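Local coordinates for protein DNA double-strand break repair nuclease NurA (PDB 2YGK) that processes the ends of linear double-stranded DNA as a manganese-dependent homodimeric nuclease, working with the HerA helicase in double-strand break repair, at residues 29-34 with 210-215; 225-230 with 285-290. All coordinates share one frame; numbering follows the deposited sequence.

Contact 1 of 2, residues 29-34 with 210-215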
loop_
_atom_site.group_PDB
_atom_site.type_symbol
_atom_site.label_atom_id
_atom_site.label_comp_id
_atom_site.label_asym_id
_atom_site.label_seq_id
_atom_site.Cartn_x
_atom_site.Cartn_y
_atom_site.Cartn_z
ATOM N N GLN A 29 -32.643 -0.058 -6.879
ATOM C CA GLN A 29 -33.594 -1.164 -6.768
ATOM C C GLN A 29 -33.238 -2.113 -5.630
ATOM O O GLN A 29 -33.960 -3.065 -5.362
ATOM C CB GLN A 29 -33.678 -1.924 -8.110
ATOM C CG GLN A 29 -34.942 -1.604 -8.924
ATOM C CD GLN A 29 -34.753 -1.690 -10.444
ATOM O OE1 GLN A 29 -33.631 -1.843 -10.948
ATOM N NE2 GLN A 29 -35.866 -1.586 -11.180
ATOM N N GLU A 30 -32.126 -1.860 -4.959
ATOM C CA GLU A 30 -31.713 -2.685 -3.835
ATOM C C GLU A 30 -32.197 -2.090 -2.524
ATOM O O GLU A 30 -32.610 -2.840 -1.647
ATOM C CB GLU A 30 -30.185 -2.831 -3.797
ATOM C CG GLU A 30 -29.626 -3.740 -2.690
ATOM C CD GLU A 30 -29.676 -5.220 -3.023
ATOM O OE1 GLU A 30 -30.383 -5.614 -3.981
ATOM O OE2 GLU A 30 -29.001 -5.995 -2.313
ATOM N N ILE A 31 -32.142 -0.763 -2.378
ATOM C CA ILE A 31 -32.383 -0.149 -1.068
ATOM C C ILE A 31 -32.711 1.366 -1.011
ATOM O O ILE A 31 -32.398 2.014 -0.011
ATOM C CB ILE A 31 -31.180 -0.443 -0.092
ATOM C CG1 ILE A 31 -29.840 -0.077 -0.733
ATOM C CG2 ILE A 31 -31.172 -1.910 0.361
ATOM C CD1 ILE A 31 -29.597 1.408 -0.835
ATOM N N GLN A 32 -33.357 1.938 -2.027
ATOM C CA GLN A 32 -33.949 3.290 -1.860
ATOM C C GLN A 32 -35.059 3.272 -0.784
ATOM O O GLN A 32 -35.292 4.286 -0.113
ATOM C CB GLN A 32 -34.515 3.846 -3.182
ATOM C CG GLN A 32 -34.968 5.330 -3.120
ATOM C CD GLN A 32 -35.675 5.806 -4.397
ATOM O OE1 GLN A 32 -36.791 5.378 -4.715
ATOM N NE2 GLN A 32 -35.031 6.717 -5.116
ATOM N N ASP A 33 -35.723 2.117 -0.639
ATOM C CA ASP A 33 -36.749 1.889 0.396
ATOM C C ASP A 33 -36.188 1.702 1.826
ATOM O O ASP A 33 -36.572 2.428 2.754
ATOM C CB ASP A 33 -37.686 0.705 0.029
ATOM C CG ASP A 33 -37.040 -0.334 -0.916
ATOM O OD1 ASP A 33 -35.836 -0.238 -1.238
ATOM O OD2 ASP A 33 -37.763 -1.255 -1.358
ATOM N N LYS A 34 -35.284 0.734 1.992
ATOM C CA LYS A 34 -34.792 0.346 3.323
ATOM C C LYS A 34 -33.958 1.421 4.011
ATOM O O LYS A 34 -33.883 1.456 5.234
ATOM C CB LYS A 34 -34.021 -0.976 3.255
ATOM C CG LYS A 34 -34.924 -2.132 2.904
ATOM C CD LYS A 34 -34.197 -3.456 2.760
ATOM C CE LYS A 34 -35.195 -4.557 2.354
ATOM N NZ LYS A 34 -34.567 -5.895 2.151
ATOM N N PHE A 210 -27.418 -3.105 5.502
ATOM C CA PHE A 210 -28.117 -3.327 4.245
ATOM C C PHE A 210 -27.676 -4.560 3.483
ATOM O O PHE A 210 -28.413 -5.031 2.631
ATOM C CB PHE A 210 -27.949 -2.118 3.347
ATOM C CG PHE A 210 -28.347 -0.838 3.986
ATOM C CD1 PHE A 210 -29.684 -0.561 4.248
ATOM C CD2 PHE A 210 -27.402 0.105 4.313
ATOM C CE1 PHE A 210 -30.064 0.642 4.831
ATOM C CE2 PHE A 210 -27.769 1.305 4.906
ATOM C CZ PHE A 210 -29.103 1.577 5.156
ATOM N N GLY A 211 -26.478 -5.067 3.756
ATOM C CA GLY A 211 -26.009 -6.309 3.136
ATOM C C GLY A 211 -25.946 -6.261 1.616
ATOM O O GLY A 211 -26.473 -7.149 0.941
ATOM N N THR A 212 -25.301 -5.219 1.087
ATOM C CA THR A 212 -25.232 -4.985 -0.346
ATOM C C THR A 212 -23.784 -5.042 -0.819
ATOM O O THR A 212 -22.874 -5.255 -0.024
ATOM C CB THR A 212 -25.849 -3.625 -0.726
ATOM O OG1 THR A 212 -24.994 -2.556 -0.295
ATOM C CG2 THR A 212 -27.243 -3.467 -0.104
ATOM N N ASP A 213 -23.585 -4.858 -2.122
ATOM C CA ASP A 213 -22.253 -4.876 -2.703
ATOM C C ASP A 213 -21.441 -3.673 -2.275
ATOM O O ASP A 213 -20.219 -3.716 -2.341
ATOM C CB ASP A 213 -22.314 -4.913 -4.235
ATOM C CG ASP A 213 -22.784 -6.254 -4.782
ATOM O OD1 ASP A 213 -22.552 -7.293 -4.131
ATOM O OD2 ASP A 213 -23.377 -6.258 -5.881
ATOM N N TYR A 214 -22.118 -2.610 -1.847
ATOM C CA TYR A 214 -21.468 -1.376 -1.400
ATOM C C TYR A 214 -21.533 -1.247 0.129
ATOM O O TYR A 214 -22.363 -1.879 0.769
ATOM C CB TYR A 214 -22.109 -0.168 -2.104
ATOM C CG TYR A 214 -21.660 -0.061 -3.536
ATOM C CD1 TYR A 214 -22.268 -0.798 -4.538
ATOM C CD2 TYR A 214 -20.581 0.739 -3.879
ATOM C CE1 TYR A 214 -21.811 -0.718 -5.867
ATOM C CE2 TYR A 214 -20.126 0.831 -5.174
ATOM C CZ TYR A 214 -20.732 0.104 -6.172
ATOM O OH TYR A 214 -20.248 0.201 -7.464
ATOM N N PRO A 215 -20.639 -0.452 0.729
ATOM C CA PRO A 215 -20.768 -0.332 2.180
ATOM C C PRO A 215 -21.923 0.573 2.639
ATOM O O PRO A 215 -22.385 1.451 1.895
ATOM C CB PRO A 215 -19.407 0.215 2.606
ATOM C CG PRO A 215 -18.814 0.800 1.399
ATOM C CD PRO A 215 -19.358 0.075 0.236
#
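The N-terminal helix 17-38 of the NurA fold packs here against the loop that leads from strand 197-201 into helix 216-223, with Glu30 and Ile31 meeting Phe210 and Thr212. Most of the touching is between aliphatic carbons and a ring. Glu30 and Thr212 slide past each other in opposite directions, and CG of Glu30, anti to its backbone N (chi1 -177°), is thereby set against the methyl, 3.5 Å from CG2 of Thr212. Beside them, CG2 of Ile31 lies 4.3 Å from the same methyl, CG2 of Thr212, and 4.4 Å from CD1 of Phe210, which it approaches obliquely. Val219 of helix 216-223 touches both Ile31 and Phe210, and Tyr38 meets the Phe210 ring. Next along the loop, Tyr214 and Pro215 pack on Pro100 of the second subunit, and Asp213 forms a salt bridge with Lys99 of the same neighbouring subunit. The two branches of Thr212 part: CG2 meets the helix, while OG1 donates a hydrogen bond to O of Tyr214 at 2.9 Å within the loop. At the C-terminal end of the helix segment, O of Lys34 lies in the plane of the Phe210 ring, at its edge, 3.9 Å from CE1.

Contact 2 of 2, residues 225-230 with 285-290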
loop_
_atom_site.group_PDB
_atom_site.type_symbol
_atom_site.label_atom_id
_atom_site.label_comp_id
_atom_site.label_asym_id
_atom_site.label_seq_id
_atom_site.Cartn_x
_atom_site.Cartn_y
_atom_site.Cartn_z
ATOM N N GLU A 225 -30.021 12.942 3.340
ATOM C CA GLU A 225 -29.364 14.249 3.334
ATOM C C GLU A 225 -29.256 14.833 4.718
ATOM O O GLU A 225 -28.252 15.466 5.029
ATOM C CB GLU A 225 -30.106 15.250 2.426
ATOM C CG GLU A 225 -29.298 16.544 2.024
ATOM C CD GLU A 225 -29.667 17.837 2.822
ATOM O OE1 GLU A 225 -30.858 18.219 2.851
ATOM O OE2 GLU A 225 -28.756 18.496 3.396
ATOM N N LYS A 226 -30.293 14.635 5.534
ATOM C CA LYS A 226 -30.454 15.400 6.763
ATOM C C LYS A 226 -29.638 14.828 7.928
ATOM O O LYS A 226 -29.332 13.622 7.995
ATOM C CB LYS A 226 -31.925 15.497 7.149
ATOM C CG LYS A 226 -32.759 16.460 6.297
ATOM C CD LYS A 226 -32.793 17.823 6.948
ATOM C CE LYS A 226 -33.347 18.938 6.047
ATOM N NZ LYS A 226 -33.765 20.164 6.883
ATOM N N ARG A 227 -29.269 15.714 8.849
ATOM C CA ARG A 227 -28.597 15.310 10.084
ATOM C C ARG A 227 -29.364 14.184 10.802
ATOM O O ARG A 227 -30.575 14.250 10.948
ATOM C CB ARG A 227 -28.462 16.525 10.994
ATOM C CG ARG A 227 -27.945 16.247 12.401
ATOM C CD ARG A 227 -27.962 17.555 13.222
ATOM N NE ARG A 227 -27.131 17.520 14.433
ATOM C CZ ARG A 227 -27.592 17.340 15.674
ATOM N NH1 ARG A 227 -28.880 17.113 15.903
ATOM N NH2 ARG A 227 -26.752 17.367 16.707
ATOM N N GLY A 228 -28.651 13.158 11.240
ATOM C CA GLY A 228 -29.288 12.028 11.876
ATOM C C GLY A 228 -28.410 10.839 12.250
ATOM O O GLY A 228 -27.216 10.947 12.419
ATOM N N PHE A 229 -29.050 9.692 12.421
ATOM C CA PHE A 229 -28.389 8.505 12.894
ATOM C C PHE A 229 -29.085 7.274 12.432
ATOM O O PHE A 229 -30.246 7.289 12.110
ATOM C CB PHE A 229 -28.291 8.505 14.411
ATOM C CG PHE A 229 -29.592 8.460 15.096
ATOM C CD1 PHE A 229 -30.322 9.632 15.312
ATOM C CD2 PHE A 229 -30.110 7.261 15.545
ATOM C CE1 PHE A 229 -31.564 9.594 15.972
ATOM C CE2 PHE A 229 -31.349 7.211 16.199
ATOM C CZ PHE A 229 -32.070 8.374 16.413
ATOM N N SER A 230 -28.353 6.184 12.369
ATOM C CA SER A 230 -28.908 4.962 11.815
ATOM C C SER A 230 -29.424 4.060 12.897
ATOM O O SER A 230 -29.103 4.226 14.066
ATOM C CB SER A 230 -27.795 4.206 11.119
ATOM O OG SER A 230 -26.907 3.657 12.074
ATOM N N GLU A 285 -27.670 12.403 22.528
ATOM C CA GLU A 285 -26.774 13.181 23.401
ATOM C C GLU A 285 -25.362 13.232 22.800
ATOM O O GLU A 285 -24.721 14.276 22.827
ATOM C CB GLU A 285 -26.715 12.602 24.822
ATOM C CG GLU A 285 -28.026 12.723 25.626
ATOM C CD GLU A 285 -27.927 12.074 27.016
ATOM O OE1 GLU A 285 -26.790 11.698 27.449
ATOM O OE2 GLU A 285 -28.983 11.949 27.683
ATOM N N ILE A 286 -24.887 12.107 22.255
ATOM C CA ILE A 286 -23.543 12.068 21.688
ATOM C C ILE A 286 -23.458 12.931 20.421
ATOM O O ILE A 286 -22.442 13.583 20.187
ATOM C CB ILE A 286 -23.079 10.623 21.356
ATOM C CG1 ILE A 286 -22.751 9.840 22.637
ATOM C CG2 ILE A 286 -21.850 10.619 20.438
ATOM C CD1 ILE A 286 -22.529 8.344 22.359
HETATM N N MSE A 287 -24.511 12.930 19.608
HETATM C CA MSE A 287 -24.535 13.789 18.442
HETATM C C MSE A 287 -24.504 15.260 18.844
HETATM O O MSE A 287 -23.777 16.053 18.285
HETATM C CB MSE A 287 -25.801 13.528 17.629
HETATM C CG MSE A 287 -25.774 12.214 16.911
HETATM SE SE MSE A 287 -27.364 11.900 15.875
HETATM C CE MSE A 287 -27.427 13.424 14.679
ATOM N N ASP A 288 -25.335 15.612 19.814
ATOM C CA ASP A 288 -25.530 17.006 20.224
ATOM C C ASP A 288 -24.252 17.576 20.758
ATOM O O ASP A 288 -23.846 18.665 20.375
ATOM C CB ASP A 288 -26.625 17.085 21.278
ATOM C CG ASP A 288 -28.024 17.039 20.681
ATOM O OD1 ASP A 288 -28.118 17.064 19.428
ATOM O OD2 ASP A 288 -29.024 16.970 21.462
ATOM N N ARG A 289 -23.598 16.806 21.618
ATOM C CA ARG A 289 -22.278 17.148 22.157
ATOM C C ARG A 289 -21.149 17.181 21.115
ATOM O O ARG A 289 -20.311 18.087 21.123
ATOM C CB ARG A 289 -21.931 16.173 23.289
ATOM C CG ARG A 289 -22.857 16.289 24.479
ATOM C CD ARG A 289 -22.841 15.035 25.278
ATOM N NE ARG A 289 -23.551 15.174 26.553
ATOM C CZ ARG A 289 -23.810 14.167 27.389
ATOM N NH1 ARG A 289 -23.458 12.917 27.103
ATOM N NH2 ARG A 289 -24.446 14.404 28.520
ATOM N N LEU A 290 -21.109 16.201 20.223
ATOM C CA LEU A 290 -20.125 16.254 19.127
ATOM C C LEU A 290 -20.343 17.445 18.195
ATOM O O LEU A 290 -19.363 18.036 17.724
ATOM C CB LEU A 290 -20.163 15.018 18.267
ATOM C CG LEU A 290 -19.564 13.774 18.869
ATOM C CD1 LEU A 290 -20.008 12.575 18.053
ATOM C CD2 LEU A 290 -18.048 13.968 18.929
#
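A salt bridge between Arg227 and Asp288 joins the start of strand 228-236, in the large mixed sheet of this RNase H-clan nuclease, to helix 280-291. NH2 of Arg227 donates to OD1 of Asp288 over 3.1 Å with an N-H...O angle of 170°, and the acceptor uses its anti lone pair, the one away from OD2. The guanidinium and carboxylate planes are nearly coplanar, although the two side chains cross at about a right angle. Further bonds fix the rotation of the buried guanidinium: NE donates to O of Leu263 and NH1 to O of Tyr42, and NH2 is also bonded to OG of Ser291. OD2 of Asp288 is held by the hydroxyl of Tyr42, so Tyr42 serves both groups, through its backbone O for Arg227 and its hydroxyl for Asp288. The opposite charges, and the acceptors around the guanidinium, would be expected to favour the ionised forms of both.

Next to the salt bridge, Met287, present as selenomethionine, reaches tip to tip toward Arg227. Its CE sits 4.0 Å above the guanidinium plane, over the centre, and 3.7 Å from CG of Arg227. The bend at chi3 (57°) sets this methyl against the strand backbone as well, 3.4 Å from O of Gly228, which in turn is hydrogen-bonded to Thr261 of the adjacent strand. Phe229 crosses the Met287 side chain at about a right angle in a Met-aromatic contact. The Phe229 side chain also touches Val283 and Lys284, about one turn earlier in helix 280-291. The selenium of Met287 lies oblique to the ring, 4.9 Å from the Phe229 centroid and 64° off the normal, and its nearest ring atom is CD1 of Phe229 at 3.8 Å.

The two contacts differ in depth and chemistry. Contact 2 is buried, and within its own subunit it joins helix 280-291 to strand 228-236; a charged pair within a network of bonds lies there beside the packing of Met287 (selenomethionine in the crystal). Contact 1 is only partly buried and rests on van der Waals packing between helix 17-38 and a loop; the loop's later residues, 213-215, meet the second subunit. They share no segment, but helix 216-223 leads from the loop of contact 1 toward the strand of contact 2. Their centres are about 22 Å apart, and both lie away from the manganese site.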